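Local coordinates for SusD-like carbohydrate binding protein (Bacteroides vulgatus, PDB 3LEW) that probably binds carbohydrate at the cell surface as a SusD-family outer-membrane protein, a role consistent with glycan capture for uptake, at residues A[304-309]-A[324-329]; A[273-278]-A[328-333]; A[59-64]-A[283-288]. One frame throughout, in Å; residues are numbered along the deposited sequence. Where two conformers were deposited one is given.

All three contacts gather on one side of the chain's centre, their own centres 10 to 12 Å apart. Contacts 1 and 3 are buried pairings of antiparallel strands, and they adjoin: Met-324 of the first meets Val-288 of the third through a probable backbone hydrogen bond. Contact 2 is only partly buried and pairs no strands; it continues from contact 1 through the shared Lys-328 and Phe-329, and touches contact 3 where the carbonyl of Tyr-273 faces Ser-285 and Phe-286. Ladder bonds and side-chain grips on carbonyls hold contacts 1 and 3, whereas in contact 2 one carboxylate and bridging waters do most of the polar work.

Contact 1. Residues A[304-309]-A[324-329]; sequences EMLFWA and MRNSKF
The carbonyl oxygen of Ala-309 is gripped twice by Arg-325, whose NE and NH2 reach it side-on, NH2 at 2.9 Å from Ala-309 O. The oxygen lies in the guanidinium plane, but the two nitrogens stand above the plane of the carbonyl. Chi1 (-45°) sets Arg-325 CG against the Ala-309 methyl, and the bend at chi2 (-59°) then turns the rest of the chain toward the carbonyl; a salt bridge from NH2 to Asp-311 further fixes the rotation of the group. Between the backbones, Phe-307 and Arg-325 form an antiparallel hydrogen-bonded pair, the bond from Arg-325 N to Phe-307 O being short (2.8 Å) and nearly straight (170°). Just past the strand end, Ser-327 N donates to Met-305 O at 2.9 Å. The face carrying Leu-306, Trp-308, Met-324 and Asn-326 is mostly apolar. Selenomethionine Met-324, bent at chi2 and chi3, folds back over the indole: its CE lies over one face, 3.9 Å from the centroid of the six-membered ring of Trp-308, a CH-pi contact, while SE approaches the five-membered ring obliquely. Alongside, Leu-306 CD2 presses on the amide of Asn-326, 3.4 Å from Asn-326 CG. That amide is also engaged by its own backbone, OD1 accepting from Lys-328 N in an Asx turn that bends the chain out of the strand. The Phe-307 ring lies on the other face, its edge at Ser-327 CB. At the turn itself, selenomethionine Met-305, which precedes strand 306-309, sets CE 3.6 Å from Lys-328 CA. Strand 306-309 is an outermost strand of a four-stranded mixed sheet and forms a beta hairpin with strand 321-326; Val-288 of strand 286-288 packs against Leu-306, Met-324 and Asn-326, and Tyr-242 of helix 239-242 touches Met-305.

Contact 2. Residues A[273-278]-A[328-333]; sequences YLDTTT and KFRFRD
Asp-275, the first residue to leave helical geometry after helix 271-274, sends its side chain toward segment 328-333 with CG anti to the backbone N (chi1 -177°). Its CB passes the carbonyl oxygen of Phe-329 and the CD2 edge of the Phe-331 ring, and CG lies beside Arg-330 CA. At the tip the two oxygens divide the work. OD1 turns back on its own segment and takes two backbone N-H groups: Thr-277 N, almost along the C-O axis, in an Asx turn, and Thr-278 N at 2.7 Å from OD1 on the syn lone pair, the bond close to straight (176°). OD2 reaches across, accepting from Phe-331 N at 2.9 Å from above the carboxylate plane; its syn lone pair receives the hydroxyl of Thr-278, with Thr-278 OG1 only 2.5 Å from Asp-275 OD2. Four donors therefore hold the group, and its rotation is fixed from both segments. Nearer the helix the contact is apolar: Leu-274 and Phe-329 lie side by side, and Leu-274 CD1 sits over one ring face, 4.2 Å from the Phe-329 centroid and offset toward the rim. The aliphatic part of Arg-330 crosses Thr-277, while its guanidinium leads away to the carbonyl of Lys-243. Waters fill in between the backbones: one donates to Phe-329 O at 2.7 Å and accepts from Thr-276 N and Thr-277 OG1, and another donates to Thr-278 OG1 and Phe-331 O. So dense a set of donors round a buried carboxylate would be expected to favour its charged form and lower its pKa, letting one aspartate both shape the turn after the helix and tie it to the loop following strand 321-326.

Contact 3. Residues A[59-64]-A[283-288]; sequences VVLNSK and YYSFNV
Leu-61 and Phe-286, a non-hydrogen-bonded pair of antiparallel strands, carry the apolar half of this contact on one face of the ladder. Leu-61 CD2 stands squarely over the centre of the ring, 4.3 Å from the Phe-286 centroid and 4° off its normal, while CD1 leans on ring atom CE1 and on Ser-285 CB. Val-59 crosses the ring obliquely, its CG1 3.7 Å from Phe-286 CD2; Phe-67 meets the same ring edge-to-face. Val-60 and Asn-287, whose side chains share the other face, form a hydrogen-bonded pair, with Val-60 N to Asn-287 O and Asn-287 N to Val-60 O both 2.9 Å. Past the strand one more backbone bond follows, Asn-62 N to Ser-285 O, and the Asn-62 side chain adds its own. Asn-62 holds CG between its backbone N and carbonyl carbon (chi1 72°), which turns the amide toward 283-288: ND2 donates to Tyr-283 O at 3.0 Å, nearly along the C=O axis and within the amide plane, while OD1 takes Lys-64 N in an Asx turn. Asn-287 ND2 reaches back to Tyr-284 O, bracing the bend on its own side. Lys-64 then crosses Tyr-284 obliquely, CE 3.4 Å from Tyr-284 OH, and its CB touches the CB of Tyr-283. Phe-286 is the centre of an inverse gamma turn, where the chain enters its strand. The result is a small two-stranded antiparallel sheet joining segments far apart in sequence, its strand 59-61 ending in an asparagine-made Asx turn, within a largely helical SusD-family fold.

Contact 1. Residues A[304-309]-A[324-329]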
loop_
_atom_site.group_PDB
_atom_site.type_symbol
_atom_site.label_atom_id
_atom_site.label_comp_id
_atom_site.label_asym_id
_atom_site.label_seq_id
_atom_site.Cartn_x
_atom_site.Cartn_y
_atom_site.Cartn_z
ATOM N N GLU A 304 13.039 -7.895 -17.064
ATOM C CA GLU A 304 14.135 -8.846 -16.781
ATOM C C GLU A 304 13.975 -9.525 -15.430
ATOM O O GLU A 304 14.539 -10.594 -15.176
ATOM C CB GLU A 304 15.500 -8.102 -16.742
ATOM C CG GLU A 304 15.792 -7.206 -17.961
ATOM C CD GLU A 304 17.180 -6.563 -17.931
ATOM O OE1 GLU A 304 17.888 -6.662 -16.919
ATOM O OE2 GLU A 304 17.557 -5.945 -18.924
HETATM N N MSE A 305 13.270 -8.839 -14.522
HETATM C CA MSE A 305 13.073 -9.291 -13.134
HETATM C C MSE A 305 11.913 -10.310 -12.997
HETATM O O MSE A 305 11.666 -10.855 -11.906
HETATM C CB MSE A 305 12.848 -8.080 -12.226
HETATM C CG MSE A 305 14.094 -7.211 -12.230
HETATM SE SE MSE A 305 13.766 -5.429 -11.587
HETATM C CE MSE A 305 12.925 -5.887 -10.052
ATOM N N LEU A 306 11.222 -10.541 -14.103
ATOM C CA LEU A 306 10.065 -11.440 -14.172
ATOM C C LEU A 306 10.488 -12.690 -14.971
ATOM O O LEU A 306 10.832 -12.614 -16.140
ATOM C CB LEU A 306 8.884 -10.759 -14.845
ATOM C CG LEU A 306 8.484 -9.425 -14.223
ATOM C CD1 LEU A 306 7.421 -8.725 -15.116
ATOM C CD2 LEU A 306 7.998 -9.611 -12.786
ATOM N N PHE A 307 10.493 -13.840 -14.315
ATOM C CA PHE A 307 10.960 -15.053 -14.958
ATOM C C PHE A 307 10.374 -16.290 -14.304
ATOM O O PHE A 307 10.054 -16.278 -13.134
ATOM C CB PHE A 307 12.497 -15.143 -14.903
ATOM C CG PHE A 307 13.063 -14.958 -13.519
ATOM C CD1 PHE A 307 13.219 -16.057 -12.667
ATOM C CD2 PHE A 307 13.399 -13.708 -13.057
ATOM C CE1 PHE A 307 13.723 -15.911 -11.409
ATOM C CE2 PHE A 307 13.896 -13.538 -11.765
ATOM C CZ PHE A 307 14.046 -14.660 -10.943
ATOM N N TRP A 308 10.253 -17.357 -15.096
ATOM C CA TRP A 308 9.831 -18.666 -14.577
ATOM C C TRP A 308 10.886 -19.242 -13.664
ATOM O O TRP A 308 12.085 -19.191 -13.967
ATOM C CB TRP A 308 9.633 -19.654 -15.727
ATOM C CG TRP A 308 8.589 -19.294 -16.725
ATOM C CD1 TRP A 308 8.795 -18.999 -18.043
ATOM C CD2 TRP A 308 7.162 -19.218 -16.513
ATOM N NE1 TRP A 308 7.597 -18.725 -18.655
ATOM C CE2 TRP A 308 6.578 -18.842 -17.742
ATOM C CE3 TRP A 308 6.334 -19.413 -15.408
ATOM C CZ2 TRP A 308 5.213 -18.689 -17.901
ATOM C CZ3 TRP A 308 4.976 -19.259 -15.558
ATOM C CH2 TRP A 308 4.425 -18.885 -16.802
ATOM N N ALA A 309 10.457 -19.857 -12.582
ATOM C CA ALA A 309 11.358 -20.622 -11.746
ATOM C C ALA A 309 10.559 -21.605 -10.927
ATOM O O ALA A 309 9.370 -21.378 -10.601
ATOM C CB ALA A 309 12.211 -19.676 -10.787
HETATM N N MSE A 324 5.678 -17.784 -12.288
HETATM C CA MSE A 324 6.390 -16.575 -12.676
HETATM C C MSE A 324 6.786 -15.831 -11.388
HETATM O O MSE A 324 5.925 -15.490 -10.585
HETATM C CB MSE A 324 5.524 -15.742 -13.636
HETATM C CG MSE A 324 6.196 -14.440 -14.174
HETATM SE SE MSE A 324 7.461 -14.730 -15.577
HETATM C CE MSE A 324 6.204 -15.225 -16.938
ATOM N N ARG A 325 8.073 -15.622 -11.212
ATOM C CA ARG A 325 8.612 -14.947 -10.056
ATOM C C ARG A 325 8.997 -13.540 -10.395
ATOM O O ARG A 325 9.283 -13.214 -11.539
ATOM C CB ARG A 325 9.881 -15.663 -9.561
ATOM C CG ARG A 325 9.823 -17.146 -9.485
ATOM C CD ARG A 325 8.724 -17.655 -8.564
ATOM N NE ARG A 325 8.639 -19.105 -8.715
ATOM C CZ ARG A 325 8.045 -19.929 -7.845
ATOM N NH1 ARG A 325 7.422 -19.473 -6.767
ATOM N NH2 ARG A 325 7.989 -21.206 -8.106
ATOM N N ASN A 326 8.982 -12.677 -9.366
ATOM C CA ASN A 326 9.552 -11.354 -9.443
ATOM C C ASN A 326 10.754 -11.292 -8.478
ATOM O O ASN A 326 10.587 -11.525 -7.293
ATOM C CB ASN A 326 8.494 -10.294 -9.055
ATOM C CG ASN A 326 8.835 -8.907 -9.551
ATOM O OD1 ASN A 326 10.031 -8.582 -9.843
ATOM N ND2 ASN A 326 7.797 -8.060 -9.662
ATOM N N SER A 327 11.955 -11.023 -9.000
ATOM C CA SER A 327 13.119 -10.812 -8.134
ATOM C C SER A 327 13.024 -9.487 -7.331
ATOM O O SER A 327 13.915 -9.181 -6.510
ATOM C CB SER A 327 14.400 -10.876 -8.954
ATOM O OG SER A 327 14.440 -9.816 -9.890
ATOM N N LYS A 328 11.953 -8.720 -7.517
ATOM C CA LYS A 328 11.851 -7.363 -6.920
ATOM C C LYS A 328 12.133 -7.332 -5.414
ATOM O O LYS A 328 12.985 -6.554 -4.957
ATOM C CB LYS A 328 10.464 -6.771 -7.209
ATOM C CG LYS A 328 10.269 -5.337 -6.788
ATOM C CD LYS A 328 8.953 -4.789 -7.303
ATOM C CE LYS A 328 8.726 -3.389 -6.824
ATOM N NZ LYS A 328 7.475 -2.759 -7.339
ATOM N N PHE A 329 11.416 -8.166 -4.657
ATOM C CA PHE A 329 11.525 -8.201 -3.197
ATOM C C PHE A 329 12.338 -9.430 -2.783
ATOM O O PHE A 329 11.993 -10.573 -3.153
ATOM C CB PHE A 329 10.175 -8.302 -2.534
ATOM C CG PHE A 329 9.306 -7.128 -2.754
ATOM C CD1 PHE A 329 9.398 -6.044 -1.929
ATOM C CD2 PHE A 329 8.369 -7.131 -3.781
ATOM C CE1 PHE A 329 8.580 -4.924 -2.113
ATOM C CE2 PHE A 329 7.533 -6.053 -3.970
ATOM C CZ PHE A 329 7.653 -4.931 -3.112
#

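Contact 2. Residues A[273-278]-A[328-333]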
loop_
_atom_site.group_PDB
_atom_site.type_symbol
_atom_site.label_atom_id
_atom_site.label_comp_id
_atom_site.label_asym_id
_atom_site.label_seq_id
_atom_site.Cartn_x
_atom_site.Cartn_y
_atom_site.Cartn_z
ATOM N N TYR A 273 6.367 -14.107 2.223
ATOM C CA TYR A 273 5.307 -14.055 1.191
ATOM C C TYR A 273 5.848 -13.418 -0.100
ATOM O O TYR A 273 5.634 -13.940 -1.225
ATOM C CB TYR A 273 4.061 -13.293 1.728
ATOM C CG TYR A 273 3.615 -13.822 3.086
ATOM C CD1 TYR A 273 3.160 -15.119 3.214
ATOM C CD2 TYR A 273 3.653 -13.016 4.238
ATOM C CE1 TYR A 273 2.793 -15.653 4.427
ATOM C CE2 TYR A 273 3.290 -13.530 5.470
ATOM C CZ TYR A 273 2.875 -14.847 5.578
ATOM O OH TYR A 273 2.508 -15.394 6.790
ATOM N N LEU A 274 6.532 -12.296 0.057
ATOM C CA LEU A 274 6.979 -11.472 -1.096
ATOM C C LEU A 274 8.221 -11.993 -1.818
ATOM O O LEU A 274 8.385 -11.731 -3.007
ATOM C CB LEU A 274 7.263 -10.044 -0.680
ATOM C CG LEU A 274 6.122 -9.213 -0.118
ATOM C CD1 LEU A 274 6.640 -7.875 0.312
ATOM C CD2 LEU A 274 5.029 -9.086 -1.204
ATOM N N ASP A 275 9.092 -12.690 -1.103
ATOM C CA ASP A 275 10.332 -13.202 -1.688
ATOM C C ASP A 275 10.024 -14.578 -2.237
ATOM O O ASP A 275 9.767 -15.522 -1.480
ATOM C CB ASP A 275 11.442 -13.246 -0.626
ATOM C CG ASP A 275 12.765 -13.684 -1.174
ATOM O OD1 ASP A 275 12.799 -14.414 -2.188
ATOM O OD2 ASP A 275 13.804 -13.366 -0.540
ATOM N N THR A 276 10.025 -14.673 -3.565
ATOM C CA THR A 276 9.698 -15.904 -4.278
ATOM C C THR A 276 10.942 -16.521 -4.906
ATOM O O THR A 276 10.845 -17.454 -5.717
ATOM C CB THR A 276 8.648 -15.652 -5.361
ATOM O OG1 THR A 276 9.110 -14.633 -6.281
ATOM C CG2 THR A 276 7.316 -15.194 -4.707
ATOM N N THR A 277 12.107 -15.980 -4.549
ATOM C CA THR A 277 13.366 -16.399 -5.184
ATOM C C THR A 277 14.514 -16.828 -4.249
ATOM O O THR A 277 15.389 -17.601 -4.664
ATOM C CB THR A 277 13.882 -15.346 -6.191
ATOM O OG1 THR A 277 14.230 -14.136 -5.507
ATOM C CG2 THR A 277 12.869 -15.071 -7.322
ATOM N N THR A 278 14.582 -16.295 -3.019
ATOM C CA THR A 278 15.650 -16.681 -2.104
ATOM C C THR A 278 15.417 -18.064 -1.461
ATOM O O THR A 278 14.372 -18.313 -0.862
ATOM C CB THR A 278 15.838 -15.657 -0.945
ATOM O OG1 THR A 278 15.927 -14.341 -1.507
ATOM C CG2 THR A 278 17.095 -15.978 -0.117
ATOM N N LYS A 328 11.953 -8.720 -7.517
ATOM C CA LYS A 328 11.851 -7.363 -6.920
ATOM C C LYS A 328 12.133 -7.332 -5.414
ATOM O O LYS A 328 12.985 -6.554 -4.957
ATOM C CB LYS A 328 10.464 -6.771 -7.209
ATOM C CG LYS A 328 10.269 -5.337 -6.788
ATOM C CD LYS A 328 8.953 -4.789 -7.303
ATOM C CE LYS A 328 8.726 -3.389 -6.824
ATOM N NZ LYS A 328 7.475 -2.759 -7.339
ATOM N N PHE A 329 11.416 -8.166 -4.657
ATOM C CA PHE A 329 11.525 -8.201 -3.197
ATOM C C PHE A 329 12.338 -9.430 -2.783
ATOM O O PHE A 329 11.993 -10.573 -3.153
ATOM C CB PHE A 329 10.175 -8.302 -2.534
ATOM C CG PHE A 329 9.306 -7.128 -2.754
ATOM C CD1 PHE A 329 9.398 -6.044 -1.929
ATOM C CD2 PHE A 329 8.369 -7.131 -3.781
ATOM C CE1 PHE A 329 8.580 -4.924 -2.113
ATOM C CE2 PHE A 329 7.533 -6.053 -3.970
ATOM C CZ PHE A 329 7.653 -4.931 -3.112
ATOM N N ARG A 330 13.448 -9.188 -2.088
ATOM C CA ARG A 330 14.215 -10.256 -1.483
ATOM C C ARG A 330 14.631 -9.932 -0.077
ATOM O O ARG A 330 14.905 -8.817 0.212
ATOM C CB ARG A 330 15.460 -10.564 -2.305
ATOM C CG ARG A 330 15.158 -10.840 -3.753
ATOM C CD ARG A 330 16.393 -11.244 -4.562
ATOM N NE ARG A 330 17.554 -10.355 -4.482
ATOM C CZ ARG A 330 17.697 -9.240 -5.212
ATOM N NH1 ARG A 330 16.735 -8.850 -6.061
ATOM N NH2 ARG A 330 18.792 -8.523 -5.100
ATOM N N PHE A 331 14.681 -10.935 0.799
ATOM C CA PHE A 331 15.263 -10.738 2.116
ATOM C C PHE A 331 16.636 -10.079 1.994
ATOM O O PHE A 331 17.447 -10.409 1.123
ATOM C CB PHE A 331 15.442 -12.094 2.845
ATOM C CG PHE A 331 14.203 -12.583 3.581
ATOM C CD1 PHE A 331 13.913 -12.111 4.848
ATOM C CD2 PHE A 331 13.340 -13.543 3.012
ATOM C CE1 PHE A 331 12.809 -12.564 5.527
ATOM C CE2 PHE A 331 12.235 -13.973 3.686
ATOM C CZ PHE A 331 11.982 -13.512 4.959
ATOM N N ARG A 332 16.895 -9.136 2.878
ATOM C CA ARG A 332 18.225 -8.533 3.001
ATOM C C ARG A 332 19.180 -9.477 3.696
ATOM O O ARG A 332 20.293 -9.724 3.216
ATOM C CB ARG A 332 18.152 -7.187 3.713
ATOM C CG ARG A 332 19.498 -6.494 3.756
ATOM C CD ARG A 332 19.384 -5.136 4.393
ATOM N NE ARG A 332 19.334 -5.224 5.870
ATOM C CZ ARG A 332 18.292 -4.891 6.629
ATOM N NH1 ARG A 332 17.175 -4.502 6.099
ATOM N NH2 ARG A 332 18.372 -4.951 7.940
ATOM N N ASP A 333 18.730 -10.061 4.806
ATOM C CA ASP A 333 19.532 -10.998 5.596
ATOM C C ASP A 333 18.674 -12.251 5.738
ATOM O O ASP A 333 17.714 -12.252 6.490
ATOM C CB ASP A 333 19.853 -10.359 6.969
ATOM C CG ASP A 333 20.696 -11.248 7.862
ATOM O OD1 ASP A 333 20.773 -12.487 7.604
ATOM O OD2 ASP A 333 21.274 -10.687 8.844
HETATM O O HOH W 1 9.163 -10.279 -5.374
HETATM O O HOH W 2 11.828 -12.574 -5.026
HETATM O O HOH W 3 17.935 -12.711 -0.401
#

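Contact 3. Residues A[59-64]-A[283-288]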
loop_
_atom_site.group_PDB
_atom_site.type_symbol
_atom_site.label_atom_id
_atom_site.label_comp_id
_atom_site.label_asym_id
_atom_site.label_seq_id
_atom_site.Cartn_x
_atom_site.Cartn_y
_atom_site.Cartn_z
ATOM N N VAL A 59 -1.198 -10.476 -9.441
ATOM C CA VAL A 59 -0.566 -11.381 -8.469
ATOM C C VAL A 59 -1.352 -12.679 -8.426
ATOM O O VAL A 59 -2.582 -12.650 -8.376
ATOM C CB VAL A 59 -0.514 -10.712 -7.059
ATOM C CG1 VAL A 59 -0.063 -11.693 -5.946
ATOM C CG2 VAL A 59 0.395 -9.453 -7.105
ATOM N N VAL A 60 -0.626 -13.798 -8.502
ATOM C CA VAL A 60 -1.118 -15.152 -8.326
ATOM C C VAL A 60 -0.556 -15.715 -7.014
ATOM O O VAL A 60 0.685 -15.786 -6.880
ATOM C CB VAL A 60 -0.576 -16.060 -9.485
ATOM C CG1 VAL A 60 -1.066 -17.489 -9.355
ATOM C CG2 VAL A 60 -0.922 -15.478 -10.886
ATOM N N LEU A 61 -1.416 -16.163 -6.116
ATOM C CA LEU A 61 -1.000 -16.799 -4.878
ATOM C C LEU A 61 -0.848 -18.314 -5.078
ATOM O O LEU A 61 -1.684 -18.976 -5.723
ATOM C CB LEU A 61 -1.976 -16.486 -3.744
ATOM C CG LEU A 61 -1.673 -15.274 -2.871
ATOM C CD1 LEU A 61 -0.466 -15.464 -1.945
ATOM C CD2 LEU A 61 -1.502 -13.950 -3.722
ATOM N N ASN A 62 0.222 -18.869 -4.511
ATOM C CA ASN A 62 0.300 -20.314 -4.381
ATOM C C ASN A 62 -0.582 -20.787 -3.215
ATOM O O ASN A 62 -1.397 -20.032 -2.657
ATOM C CB ASN A 62 1.786 -20.834 -4.388
ATOM C CG ASN A 62 2.538 -20.516 -3.115
ATOM O OD1 ASN A 62 1.914 -20.177 -2.105
ATOM N ND2 ASN A 62 3.879 -20.630 -3.147
ATOM N N SER A 63 -0.426 -22.045 -2.859
ATOM C CA SER A 63 -1.222 -22.780 -1.894
ATOM C C SER A 63 -0.689 -22.690 -0.466
ATOM O O SER A 63 -1.212 -23.367 0.429
ATOM C CB SER A 63 -1.174 -24.272 -2.273
ATOM O OG SER A 63 0.100 -24.857 -1.999
ATOM N N LYS A 64 0.410 -21.972 -0.272
ATOM C CA LYS A 64 1.028 -21.961 1.030
ATOM C C LYS A 64 0.229 -21.095 2.004
ATOM O O LYS A 64 -0.707 -20.364 1.660
ATOM C CB LYS A 64 2.463 -21.491 0.956
ATOM C CG LYS A 64 3.369 -22.324 0.101
ATOM C CD LYS A 64 3.658 -23.662 0.724
ATOM C CE LYS A 64 4.535 -24.449 -0.200
ATOM N NZ LYS A 64 4.788 -25.816 0.277
ATOM N N TYR A 283 7.368 -19.293 2.236
ATOM C CA TYR A 283 6.091 -19.471 1.523
ATOM C C TYR A 283 6.122 -19.071 0.039
ATOM O O TYR A 283 5.356 -19.623 -0.773
ATOM C CB TYR A 283 4.947 -18.712 2.237
ATOM C CG TYR A 283 4.903 -18.962 3.720
ATOM C CD1 TYR A 283 4.692 -20.251 4.212
ATOM C CD2 TYR A 283 5.131 -17.934 4.635
ATOM C CE1 TYR A 283 4.693 -20.507 5.559
ATOM C CE2 TYR A 283 5.121 -18.168 5.973
ATOM C CZ TYR A 283 4.913 -19.453 6.447
ATOM O OH TYR A 283 4.942 -19.697 7.811
ATOM N N TYR A 284 7.041 -18.177 -0.319
ATOM C CA TYR A 284 7.285 -17.791 -1.724
ATOM C C TYR A 284 5.970 -17.701 -2.514
ATOM O O TYR A 284 5.841 -18.278 -3.595
ATOM C CB TYR A 284 8.278 -18.766 -2.398
ATOM C CG TYR A 284 8.163 -20.189 -1.977
ATOM C CD1 TYR A 284 8.824 -20.656 -0.854
ATOM C CD2 TYR A 284 7.387 -21.101 -2.711
ATOM C CE1 TYR A 284 8.707 -21.983 -0.432
ATOM C CE2 TYR A 284 7.264 -22.419 -2.294
ATOM C CZ TYR A 284 7.928 -22.856 -1.176
ATOM O OH TYR A 284 7.857 -24.201 -0.790
ATOM N N SER A 285 5.006 -16.969 -1.978
ATOM C CA SER A 285 3.603 -17.145 -2.409
ATOM C C SER A 285 3.066 -16.062 -3.342
ATOM O O SER A 285 2.120 -16.329 -4.091
ATOM C CB SER A 285 2.698 -17.247 -1.191
ATOM O OG SER A 285 2.864 -16.108 -0.338
ATOM N N PHE A 286 3.665 -14.875 -3.285
ATOM C CA PHE A 286 3.260 -13.718 -4.142
ATOM C C PHE A 286 3.893 -13.821 -5.517
ATOM O O PHE A 286 4.885 -13.170 -5.820
ATOM C CB PHE A 286 3.562 -12.385 -3.443
ATOM C CG PHE A 286 2.472 -11.939 -2.516
ATOM C CD1 PHE A 286 2.144 -12.685 -1.398
ATOM C CD2 PHE A 286 1.720 -10.829 -2.791
ATOM C CE1 PHE A 286 1.087 -12.311 -0.523
ATOM C CE2 PHE A 286 0.670 -10.460 -1.927
ATOM C CZ PHE A 286 0.371 -11.200 -0.815
ATOM N N ASN A 287 3.314 -14.689 -6.351
ATOM C CA ASN A 287 3.860 -14.919 -7.657
ATOM C C ASN A 287 3.160 -13.998 -8.650
ATOM O O ASN A 287 2.199 -13.275 -8.299
ATOM C CB ASN A 287 3.755 -16.376 -7.980
ATOM C CG ASN A 287 4.628 -17.211 -7.054
ATOM O OD1 ASN A 287 5.847 -17.192 -7.189
ATOM N ND2 ASN A 287 4.008 -17.908 -6.093
ATOM N N VAL A 288 3.644 -14.033 -9.868
ATOM C CA VAL A 288 3.262 -13.022 -10.846
ATOM C C VAL A 288 2.266 -13.616 -11.857
ATOM O O VAL A 288 2.440 -14.735 -12.320
ATOM C CB VAL A 288 4.503 -12.481 -11.564
ATOM C CG1 VAL A 288 4.110 -11.374 -12.562
ATOM C CG2 VAL A 288 5.550 -12.003 -10.570
#